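Outer membrane protein assembly factor BamA (Haemophilus ducreyi, PDB 4K3C) is probably part of the Bam complex, which assembles and inserts beta-barrel proteins into the outer membrane. Local coordinates at residues G160-S172 with E520-F532. Sequence-based numbering, arbitrary orientation.
Sequences GSINFGVGYGSGS and EIEQFQFTVGSTF
Phe164 and Phe532 meet where the first and last strands of the Omp85-type beta-barrel close on each other. Strand 160-169 runs antiparallel to strand 524-531, and their backbone bonds close the barrel of BamA. The hydrogen-bonded pairs are Val166 with Ser530 and Tyr168 with Val528, each joined in both directions. At the C-terminus, Phe164 N donates to the terminal carboxylate atom Phe532 OXT at 3.1 Å, nearly straight at 172°. Phe532 N returns a bond to Phe164 O. At the other end, Ser170 N donates to Phe526 O at 2.9 Å. Ser170 OG lies beside its own backbone N (chi1 -73°), and from there it accepts a weak bond from Phe526 N.

Gly165, Gly167 and Gly169 sit opposite Thr531, Gly529 and Thr527 in non-hydrogen-bonded pairs, whose CA atoms lie 4.0 Å apart. Thr527 CG2 rests on Gly169 CA.

The aromatic residues lie on the surface bearing Val166, Tyr168, Val528 and Ser530. Phe532 lays one ring face over Phe164 O, while its CE1 touches Phe164 CB. Val166 CG2 meets the edge of the same ring at CZ. Further along, the side chains of Tyr168 and Phe526 cross obliquely; Phe526 CE2 reaches the Tyr168 ring edge in its plane. Phe526 CG stands between its backbone N and carbonyl carbon (chi1 68°), which brings the ring across to strand 160-169. One ring face then looks onto Gly169 CA and Ser170 N.

Away from this seam, strand 160-169 bonds to strand 175-185, and the last strand pairs with strand 503-512. Ser530 OG is hydrogen-bonded to Ile502 O. Gln525 OE1 accepts from Gly400 N, and Gln525 NE2 makes a weak 3.3 Å bond to Glu522 OE1. The Glu522 carboxylate in turn abuts Ser170, with OE2 3.8 Å from CB.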
ATOM      1  N   GLY A 160       8.412  18.729  -8.446  1.00 50.34           N
ATOM      2  CA  GLY A 160       7.039  18.883  -8.881  1.00 47.35           C
ATOM      3  C   GLY A 160       6.749  17.928 -10.028  1.00 57.44           C
ATOM      4  O   GLY A 160       7.558  17.778 -10.949  1.00 55.24           O
ATOM      5  N   SER A 161       5.600  17.262  -9.957  1.00 66.12           N
ATOM      6  CA  SER A 161       5.190  16.321 -10.981  1.00 36.41           C
ATOM      7  C   SER A 161       3.765  16.615 -11.419  1.00 51.62           C
ATOM      8  O   SER A 161       2.958  17.143 -10.647  1.00 57.71           O
ATOM      9  CB  SER A 161       5.264  14.894 -10.445  1.00 75.11           C
ATOM     10  OG  SER A 161       3.967  14.391 -10.123  1.00 77.09           O
ATOM     11  N   ILE A 162       3.451  16.279 -12.664  1.00 47.41           N
ATOM     12  CA  ILE A 162       2.063  16.277 -13.104  1.00 49.76           C
ATOM     13  C   ILE A 162       1.831  14.902 -13.673  1.00 42.25           C
ATOM     14  O   ILE A 162       2.748  14.305 -14.226  1.00 57.07           O
ATOM     15  CB  ILE A 162       1.722  17.399 -14.127  1.00 51.37           C
ATOM     16  CG1 ILE A 162       0.207  17.480 -14.326  1.00 58.41           C
ATOM     17  CG2 ILE A 162       2.406  17.158 -15.446  1.00 45.92           C
ATOM     18  CD1 ILE A 162      -0.236  18.511 -15.338  1.00 67.12           C
ATOM     19  N   ASN A 163       0.633  14.370 -13.495  1.00 37.57           N
ATOM     20  CA  ASN A 163       0.378  12.994 -13.904  1.00 44.19           C
ATOM     21  C   ASN A 163      -1.064  12.748 -14.301  1.00 47.77           C
ATOM     22  O   ASN A 163      -1.997  13.343 -13.748  1.00 48.92           O
ATOM     23  CB  ASN A 163       0.773  12.031 -12.799  1.00 42.57           C
ATOM     24  CG  ASN A 163       0.048  12.318 -11.518  1.00 57.62           C
ATOM     25  OD1 ASN A 163      -1.104  11.911 -11.338  1.00 60.96           O
ATOM     26  ND2 ASN A 163       0.706  13.048 -10.620  1.00 66.31           N
ATOM     27  N   PHE A 164      -1.227  11.857 -15.270  1.00 46.67           N
ATOM     28  CA  PHE A 164      -2.526  11.549 -15.839  1.00 44.04           C
ATOM     29  C   PHE A 164      -2.665  10.036 -15.937  1.00 49.99           C
ATOM     30  O   PHE A 164      -1.673   9.309 -16.093  1.00 47.12           O
ATOM     31  CB  PHE A 164      -2.671  12.147 -17.250  1.00 44.29           C
ATOM     32  CG  PHE A 164      -2.492  13.642 -17.318  1.00 53.35           C
ATOM     33  CD1 PHE A 164      -1.228  14.205 -17.428  1.00 54.59           C
ATOM     34  CD2 PHE A 164      -3.593  14.484 -17.319  1.00 64.88           C
ATOM     35  CE1 PHE A 164      -1.067  15.587 -17.504  1.00 56.57           C
ATOM     36  CE2 PHE A 164      -3.441  15.875 -17.402  1.00 69.51           C
ATOM     37  CZ  PHE A 164      -2.177  16.421 -17.487  1.00 62.66           C
ATOM     38  N   GLY A 165      -3.905   9.568 -15.851  1.00 55.21           N
ATOM     39  CA  GLY A 165      -4.217   8.184 -16.143  1.00 50.87           C
ATOM     40  C   GLY A 165      -5.512   8.122 -16.920  1.00 47.39           C
ATOM     41  O   GLY A 165      -6.346   9.011 -16.796  1.00 53.52           O
ATOM     42  N   VAL A 166      -5.668   7.085 -17.735  1.00 42.27           N
ATOM     43  CA  VAL A 166      -6.887   6.852 -18.508  1.00 40.20           C
ATOM     44  C   VAL A 166      -7.123   5.360 -18.446  1.00 41.39           C
ATOM     45  O   VAL A 166      -6.172   4.579 -18.513  1.00 42.18           O
ATOM     46  CB  VAL A 166      -6.731   7.264 -19.997  1.00 53.63           C
ATOM     47  CG1 VAL A 166      -8.007   7.002 -20.758  1.00 35.64           C
ATOM     48  CG2 VAL A 166      -6.377   8.726 -20.100  1.00 59.34           C
ATOM     49  N   GLY A 167      -8.374   4.951 -18.300  1.00 39.98           N
ATOM     50  CA  GLY A 167      -8.643   3.541 -18.127  1.00 33.02           C
ATOM     51  C   GLY A 167     -10.059   3.160 -18.464  1.00 33.08           C
ATOM     52  O   GLY A 167     -10.970   3.984 -18.441  1.00 33.30           O
ATOM     53  N   TYR A 168     -10.234   1.892 -18.794  1.00 34.11           N
ATOM     54  CA  TYR A 168     -11.542   1.368 -19.134  1.00 37.90           C
ATOM     55  C   TYR A 168     -11.745  -0.080 -18.635  1.00 47.16           C
ATOM     56  O   TYR A 168     -10.820  -0.897 -18.645  1.00 49.52           O
ATOM     57  CB  TYR A 168     -11.789   1.467 -20.632  1.00 34.75           C
ATOM     58  CG  TYR A 168     -13.231   1.243 -20.939  1.00 35.06           C
ATOM     59  CD1 TYR A 168     -14.129   2.274 -20.832  1.00 43.95           C
ATOM     60  CD2 TYR A 168     -13.706  -0.010 -21.283  1.00 35.34           C
ATOM     61  CE1 TYR A 168     -15.459   2.077 -21.083  1.00 42.07           C
ATOM     62  CE2 TYR A 168     -15.023  -0.216 -21.530  1.00 35.73           C
ATOM     63  CZ  TYR A 168     -15.897   0.832 -21.433  1.00 43.14           C
ATOM     64  OH  TYR A 168     -17.228   0.651 -21.673  1.00 48.06           O
ATOM     65  N   GLY A 169     -12.962  -0.385 -18.201  1.00 32.67           N
ATOM     66  CA  GLY A 169     -13.242  -1.659 -17.579  1.00 62.64           C
ATOM     67  C   GLY A 169     -14.719  -1.984 -17.584  1.00 62.77           C
ATOM     68  O   GLY A 169     -15.551  -1.101 -17.795  1.00 58.74           O
ATOM     69  N   SER A 170     -15.034  -3.254 -17.345  1.00 62.50           N
ATOM     70  CA  SER A 170     -16.400  -3.757 -17.393  1.00 64.35           C
ATOM     71  C   SER A 170     -17.336  -3.009 -16.463  1.00 64.14           C
ATOM     72  O   SER A 170     -18.402  -2.540 -16.871  1.00 69.10           O
ATOM     73  CB  SER A 170     -16.419  -5.242 -17.039  1.00 63.91           C
ATOM     74  OG  SER A 170     -15.891  -5.994 -18.105  1.00 63.58           O
ATOM     75  N   GLY A 171     -16.949  -2.946 -15.199  1.00 54.94           N
ATOM     76  CA  GLY A 171     -17.636  -2.111 -14.241  1.00 54.91           C
ATOM     77  C   GLY A 171     -16.618  -1.029 -14.056  1.00 62.89           C
ATOM     78  O   GLY A 171     -15.415  -1.334 -14.115  1.00 77.10           O
ATOM     79  N   SER A 172     -17.105   0.196 -13.851  1.00 50.94           N
ATOM     80  CA  SER A 172     -16.327   1.450 -13.881  1.00 56.34           C
ATOM     81  C   SER A 172     -16.387   2.205 -15.222  1.00 69.83           C
ATOM     82  O   SER A 172     -16.454   3.439 -15.225  1.00 77.47           O
ATOM     83  CB  SER A 172     -14.871   1.303 -13.403  1.00 53.63           C
ATOM     84  OG  SER A 172     -14.804   1.160 -11.987  1.00 59.49           O
ATOM     85  N   GLU A 520     -27.644 -10.584 -11.698  1.00 48.86           N
ATOM     86  CA  GLU A 520     -27.091 -10.147 -12.970  1.00 49.99           C
ATOM     87  C   GLU A 520     -25.741 -10.775 -13.302  1.00 49.21           C
ATOM     88  O   GLU A 520     -24.723 -10.469 -12.669  1.00 46.83           O
ATOM     89  CB  GLU A 520     -26.987  -8.649 -13.053  1.00 35.01           C
ATOM     90  CG  GLU A 520     -26.256  -8.240 -14.278  1.00 62.98           C
ATOM     91  CD  GLU A 520     -26.389  -6.789 -14.512  1.00 67.29           C
ATOM     92  OE1 GLU A 520     -27.394  -6.250 -14.017  1.00 62.20           O
ATOM     93  OE2 GLU A 520     -25.509  -6.193 -15.176  1.00 76.22           O
ATOM     94  N   ILE A 521     -25.748 -11.634 -14.320  1.00 42.28           N
ATOM     95  CA  ILE A 521     -24.555 -12.347 -14.758  1.00 39.09           C
ATOM     96  C   ILE A 521     -23.807 -11.612 -15.861  1.00 35.97           C
ATOM     97  O   ILE A 521     -24.351 -11.382 -16.925  1.00 46.40           O
ATOM     98  CB  ILE A 521     -24.926 -13.745 -15.303  1.00 46.14           C
ATOM     99  CG1 ILE A 521     -25.668 -14.552 -14.242  1.00 35.06           C
ATOM    100  CG2 ILE A 521     -23.685 -14.488 -15.758  1.00 49.48           C
ATOM    101  CD1 ILE A 521     -24.910 -14.701 -12.952  1.00 33.92           C
ATOM    102  N   GLU A 522     -22.552 -11.267 -15.608  1.00 36.14           N
ATOM    103  CA  GLU A 522     -21.679 -10.674 -16.620  1.00 44.37           C
ATOM    104  C   GLU A 522     -20.411 -11.520 -16.711  1.00 50.94           C
ATOM    105  O   GLU A 522     -19.443 -11.283 -15.991  1.00 59.88           O
ATOM    106  CB  GLU A 522     -21.336  -9.238 -16.225  1.00 52.59           C
ATOM    107  CG  GLU A 522     -20.266  -8.538 -17.046  1.00 51.78           C
ATOM    108  CD  GLU A 522     -19.970  -7.133 -16.526  1.00 65.62           C
ATOM    109  OE1 GLU A 522     -19.663  -6.983 -15.315  1.00 68.89           O
ATOM    110  OE2 GLU A 522     -20.059  -6.177 -17.329  1.00 79.15           O
ATOM    111  N   GLN A 523     -20.440 -12.515 -17.593  1.00 43.99           N
ATOM    112  CA  GLN A 523     -19.384 -13.517 -17.718  1.00 41.03           C
ATOM    113  C   GLN A 523     -18.013 -12.976 -18.099  1.00 50.16           C
ATOM    114  O   GLN A 523     -17.000 -13.299 -17.467  1.00 62.56           O
ATOM    115  CB  GLN A 523     -19.787 -14.555 -18.755  1.00 46.86           C
ATOM    116  CG  GLN A 523     -21.218 -14.961 -18.650  1.00 57.69           C
ATOM    117  CD  GLN A 523     -21.478 -16.267 -19.331  1.00 60.92           C
ATOM    118  OE1 GLN A 523     -21.596 -16.330 -20.555  1.00 73.61           O
ATOM    119  NE2 GLN A 523     -21.558 -17.328 -18.546  1.00 50.27           N
ATOM    120  N   PHE A 524     -17.964 -12.188 -19.161  1.00 44.46           N
ATOM    121  CA  PHE A 524     -16.693 -11.621 -19.556  1.00 45.78           C
ATOM    122  C   PHE A 524     -16.523 -10.253 -18.904  1.00 47.87           C
ATOM    123  O   PHE A 524     -17.414  -9.411 -18.928  1.00 61.08           O
ATOM    124  CB  PHE A 524     -16.569 -11.551 -21.073  1.00 38.88           C
ATOM    125  CG  PHE A 524     -15.229 -11.099 -21.542  1.00 49.56           C
ATOM    126  CD1 PHE A 524     -14.120 -11.911 -21.384  1.00 53.40           C
ATOM    127  CD2 PHE A 524     -15.073  -9.859 -22.147  1.00 59.72           C
ATOM    128  CE1 PHE A 524     -12.872 -11.497 -21.824  1.00 61.92           C
ATOM    129  CE2 PHE A 524     -13.836  -9.434 -22.593  1.00 63.44           C
ATOM    130  CZ  PHE A 524     -12.729 -10.255 -22.432  1.00 65.81           C
ATOM    131  N   GLN A 525     -15.369 -10.056 -18.297  1.00 40.02           N
ATOM    132  CA  GLN A 525     -15.076  -8.845 -17.578  1.00 32.64           C
ATOM    133  C   GLN A 525     -13.605  -8.527 -17.814  1.00 47.94           C
ATOM    134  O   GLN A 525     -12.826  -9.418 -18.126  1.00 56.16           O
ATOM    135  CB  GLN A 525     -15.391  -9.045 -16.095  1.00 34.24           C
ATOM    136  CG  GLN A 525     -16.877  -9.276 -15.817  1.00 31.75           C
ATOM    137  CD  GLN A 525     -17.148  -9.984 -14.501  1.00 55.19           C
ATOM    138  OE1 GLN A 525     -16.508 -10.993 -14.174  1.00 51.13           O
ATOM    139  NE2 GLN A 525     -18.121  -9.475 -13.750  1.00 30.83           N
ATOM    140  N   PHE A 526     -13.212  -7.265 -17.691  1.00 38.26           N
ATOM    141  CA  PHE A 526     -11.851  -6.889 -18.058  1.00 42.31           C
ATOM    142  C   PHE A 526     -11.570  -5.484 -17.592  1.00 47.02           C
ATOM    143  O   PHE A 526     -12.480  -4.667 -17.560  1.00 50.76           O
ATOM    144  CB  PHE A 526     -11.698  -6.908 -19.580  1.00 40.29           C
ATOM    145  CG  PHE A 526     -12.486  -5.833 -20.266  1.00 39.68           C
ATOM    146  CD1 PHE A 526     -13.850  -5.998 -20.507  1.00 43.31           C
ATOM    147  CD2 PHE A 526     -11.879  -4.653 -20.652  1.00 34.74           C
ATOM    148  CE1 PHE A 526     -14.595  -5.011 -21.115  1.00 36.43           C
ATOM    149  CE2 PHE A 526     -12.615  -3.654 -21.267  1.00 46.41           C
ATOM    150  CZ  PHE A 526     -13.972  -3.836 -21.499  1.00 46.71           C
ATOM    151  N   THR A 527     -10.325  -5.183 -17.244  1.00 32.20           N
ATOM    152  CA  THR A 527      -9.937  -3.783 -17.187  1.00 49.27           C
ATOM    153  C   THR A 527      -8.671  -3.486 -17.979  1.00 50.97           C
ATOM    154  O   THR A 527      -7.847  -4.370 -18.242  1.00 46.52           O
ATOM    155  CB  THR A 527      -9.808  -3.210 -15.760  1.00 31.13           C
ATOM    156  OG1 THR A 527      -8.767  -3.888 -15.057  1.00 30.91           O
ATOM    157  CG2 THR A 527     -11.108  -3.317 -15.024  1.00 33.56           C
ATOM    158  N   VAL A 528      -8.554  -2.216 -18.352  1.00 33.18           N
ATOM    159  CA  VAL A 528      -7.480  -1.717 -19.176  1.00 34.09           C
ATOM    160  C   VAL A 528      -7.154  -0.353 -18.601  1.00 47.13           C
ATOM    161  O   VAL A 528      -8.054   0.443 -18.340  1.00 42.89           O
ATOM    162  CB  VAL A 528      -7.947  -1.585 -20.636  1.00 35.20           C
ATOM    163  CG1 VAL A 528      -7.225  -0.438 -21.337  1.00 41.40           C
ATOM    164  CG2 VAL A 528      -7.749  -2.907 -21.361  1.00 35.95           C
ATOM    165  N   GLY A 529      -5.877  -0.089 -18.362  1.00 49.53           N
ATOM    166  CA  GLY A 529      -5.495   1.143 -17.705  1.00 57.99           C
ATOM    167  C   GLY A 529      -4.143   1.642 -18.154  1.00 71.68           C
ATOM    168  O   GLY A 529      -3.269   0.853 -18.500  1.00 85.95           O
ATOM    169  N   SER A 530      -3.974   2.959 -18.160  1.00 62.80           N
ATOM    170  CA  SER A 530      -2.710   3.558 -18.547  1.00 56.36           C
ATOM    171  C   SER A 530      -2.458   4.790 -17.725  1.00 66.00           C
ATOM    172  O   SER A 530      -3.399   5.485 -17.358  1.00 71.12           O
ATOM    173  CB  SER A 530      -2.725   3.946 -20.014  1.00 52.23           C
ATOM    174  OG  SER A 530      -1.512   4.598 -20.321  1.00 54.83           O
ATOM    175  N   THR A 531      -1.189   5.056 -17.428  1.00 78.39           N
ATOM    176  CA  THR A 531      -0.795   6.277 -16.721  1.00 88.27           C
ATOM    177  C   THR A 531       0.382   6.974 -17.416  1.00 97.47           C
ATOM    178  O   THR A 531       1.291   6.321 -17.933  1.00 97.40           O
ATOM    179  CB  THR A 531      -0.434   6.023 -15.226  1.00 64.42           C
ATOM    180  OG1 THR A 531       0.781   5.266 -15.129  1.00 73.31           O
ATOM    181  CG2 THR A 531      -1.556   5.289 -14.491  1.00 61.75           C
ATOM    182  N   PHE A 532       0.354   8.302 -17.429  1.00 67.67           N
ATOM    183  CA  PHE A 532       1.417   9.096 -18.044  1.00 73.70           C
ATOM    184  C   PHE A 532       1.569  10.427 -17.320  1.00 75.80           C
ATOM    185  O   PHE A 532       1.868  11.467 -17.918  1.00108.83           O
ATOM    186  CB  PHE A 532       1.144   9.321 -19.537  1.00 73.39           C
ATOM    187  CG  PHE A 532      -0.315   9.280 -19.902  1.00 73.09           C
ATOM    188  CD1 PHE A 532      -1.096  10.431 -19.840  1.00 74.43           C
ATOM    189  CD2 PHE A 532      -0.906   8.092 -20.315  1.00 69.45           C
ATOM    190  CE1 PHE A 532      -2.446  10.394 -20.181  1.00 72.48           C
ATOM    191  CE2 PHE A 532      -2.248   8.048 -20.656  1.00 67.93           C
ATOM    192  CZ  PHE A 532      -3.018   9.199 -20.588  1.00 71.40           C
ATOM    193  OXT PHE A 532       1.372  10.470 -16.102  1.00 75.89           O
TER